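Local coordinates for protein leucine aminopeptidase (Fimbriiglobus ruber, PDB 7D1B) that binds zinc and probably acts as a glutaminyl cyclase of the M28 peptidase family, turning N-terminal glutamine of peptides into pyroglutamate, at residues A[58-62]-A[153-158]. Residue numbers count along the deposited sequence, not the author numbering.
Sequences VQQLC and ANDGTA. With ZN (zinc ion), chain B.
In this α/β zinc-exopeptidase fold of the M28 family, segment 58-62 of helix 51-63 packs almost at right angles on segment 153-158, at the N-terminal end of helix 153-167; the metal ligand D155 lies out of reach of 58-62. The segment axes cross at 92° with a closest approach of 9.8 Å, and the nearest CA atoms, of V58 and A158, are 5.7 Å apart. Segment 58-62 is regular α-helix (C62 N to V58 O, 2.9 Å). Segment 153-158 instead makes a wide π-type turn over 153-157, with D155 extended (phi/psi -133/94) and G156 at positive phi (82/-56), before T157 resumes helical angles. T157 is the most covered residue: with chi1 m, its CG2 lies 3.7 Å from L61 CB, 4.0 Å from C62 SG and 4.1 Å from V58 O, while OG1 hydrogen-bonds S152 O and R67 NH1. V58, chi1 t, spreads its two methyls over the other helix: CG1 is 4.1 Å from A153 CB, and CG2 is 4.1 Å from A158 CA. C62, chi1 m, sets SG 3.9 Å from A153 CB. No hydrogen bond joins the segments; small apolar groups do the packing. E188 and H309, from other parts of the chain, are the other protein ligands of the zinc, and H130 hydrogen-bonds D155 OD1. D155 OD2 binds the zinc at 2.0 Å, and a water oxygen lies 2.1 Å from the same ion.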
loop_
_atom_site.group_PDB
_atom_site.type_symbol
_atom_site.label_atom_id
_atom_site.label_comp_id
_atom_site.label_asym_id
_atom_site.label_seq_id
_atom_site.Cartn_x
_atom_site.Cartn_y
_atom_site.Cartn_z
ATOM N N VAL A 58 6.574 8.927 -7.830
ATOM C CA VAL A 58 5.778 8.080 -8.730
ATOM C C VAL A 58 6.448 7.993 -10.097
ATOM O O VAL A 58 6.586 6.909 -10.681
ATOM C CB VAL A 58 4.329 8.578 -8.870
ATOM C CG1 VAL A 58 3.581 7.683 -9.859
ATOM C CG2 VAL A 58 3.623 8.594 -7.528
ATOM N N GLN A 59 6.832 9.151 -10.645
ATOM C CA GLN A 59 7.463 9.171 -11.961
ATOM C C GLN A 59 8.749 8.353 -11.960
ATOM O O GLN A 59 9.035 7.633 -12.921
ATOM C CB GLN A 59 7.751 10.614 -12.364
ATOM C CG GLN A 59 8.282 10.744 -13.783
ATOM C CD GLN A 59 7.203 10.466 -14.808
ATOM O OE1 GLN A 59 6.165 11.134 -14.817
ATOM N NE2 GLN A 59 7.427 9.473 -15.664
ATOM N N GLN A 60 9.547 8.461 -10.900
ATOM C CA GLN A 60 10.811 7.732 -10.842
ATOM C C GLN A 60 10.582 6.227 -10.880
ATOM O O GLN A 60 11.255 5.482 -11.624
ATOM C CB GLN A 60 11.555 8.124 -9.567
ATOM C CG GLN A 60 12.854 7.375 -9.385
ATOM C CD GLN A 60 13.598 7.729 -8.109
ATOM O OE1 GLN A 60 13.163 8.583 -7.325
ATOM N NE2 GLN A 60 14.736 7.069 -7.895
ATOM N N LEU A 61 9.621 5.755 -10.073
ATOM C CA LEU A 61 9.338 4.323 -10.056
ATOM C C LEU A 61 8.786 3.865 -11.398
ATOM O O LEU A 61 9.195 2.822 -11.923
ATOM C CB LEU A 61 8.396 3.975 -8.900
ATOM C CG LEU A 61 8.978 4.196 -7.499
ATOM C CD1 LEU A 61 7.926 3.925 -6.451
ATOM C CD2 LEU A 61 10.197 3.314 -7.255
ATOM N N CYS A 62 7.886 4.645 -11.998
ATOM C CA CYS A 62 7.374 4.268 -13.311
ATOM C C CYS A 62 8.459 4.302 -14.379
ATOM O O CYS A 62 8.409 3.510 -15.321
ATOM C CB CYS A 62 6.190 5.147 -13.714
ATOM S SG CYS A 62 4.698 4.859 -12.751
ATOM N N ALA A 153 0.583 3.383 -12.353
ATOM C CA ALA A 153 1.023 4.502 -11.512
ATOM C C ALA A 153 0.232 4.609 -10.209
ATOM O O ALA A 153 0.813 4.877 -9.154
ATOM C CB ALA A 153 0.913 5.815 -12.269
ATOM N N ASN A 154 -1.087 4.448 -10.266
ATOM C CA ASN A 154 -1.942 4.595 -9.093
ATOM C C ASN A 154 -2.190 3.268 -8.385
ATOM O O ASN A 154 -3.057 3.191 -7.518
ATOM C CB ASN A 154 -3.275 5.216 -9.516
ATOM C CG ASN A 154 -4.083 5.770 -8.345
ATOM O OD1 ASN A 154 -3.531 6.273 -7.354
ATOM N ND2 ASN A 154 -5.405 5.699 -8.466
ATOM N N ASP A 155 -1.460 2.221 -8.743
ATOM C CA ASP A 155 -1.810 0.861 -8.352
ATOM C C ASP A 155 -0.525 0.226 -7.836
ATOM O O ASP A 155 0.306 -0.267 -8.608
ATOM C CB ASP A 155 -2.404 0.194 -9.582
ATOM C CG ASP A 155 -2.921 -1.203 -9.328
ATOM O OD1 ASP A 155 -2.657 -1.796 -8.260
ATOM O OD2 ASP A 155 -3.604 -1.748 -10.253
ATOM N N GLY A 156 -0.335 0.288 -6.521
ATOM C CA GLY A 156 0.919 -0.084 -5.884
ATOM C C GLY A 156 1.947 1.027 -5.924
ATOM O O GLY A 156 2.434 1.468 -4.880
ATOM N N THR A 157 2.253 1.521 -7.128
ATOM C CA THR A 157 3.350 2.467 -7.298
ATOM C C THR A 157 3.142 3.681 -6.409
ATOM O O THR A 157 4.071 4.135 -5.734
ATOM C CB THR A 157 3.454 2.896 -8.762
ATOM O OG1 THR A 157 3.397 1.737 -9.600
ATOM C CG2 THR A 157 4.760 3.617 -8.992
ATOM N N ALA A 158 1.931 4.249 -6.421
ATOM C CA ALA A 158 1.706 5.475 -5.659
ATOM C C ALA A 158 1.850 5.248 -4.163
ATOM O O ALA A 158 2.260 6.169 -3.448
ATOM C CB ALA A 158 0.342 6.073 -5.988
HETATM ZN ZN ZN B . -4.125 -3.618 -9.963
HETATM O O HOH W 1 -5.693 -3.435 -8.567
#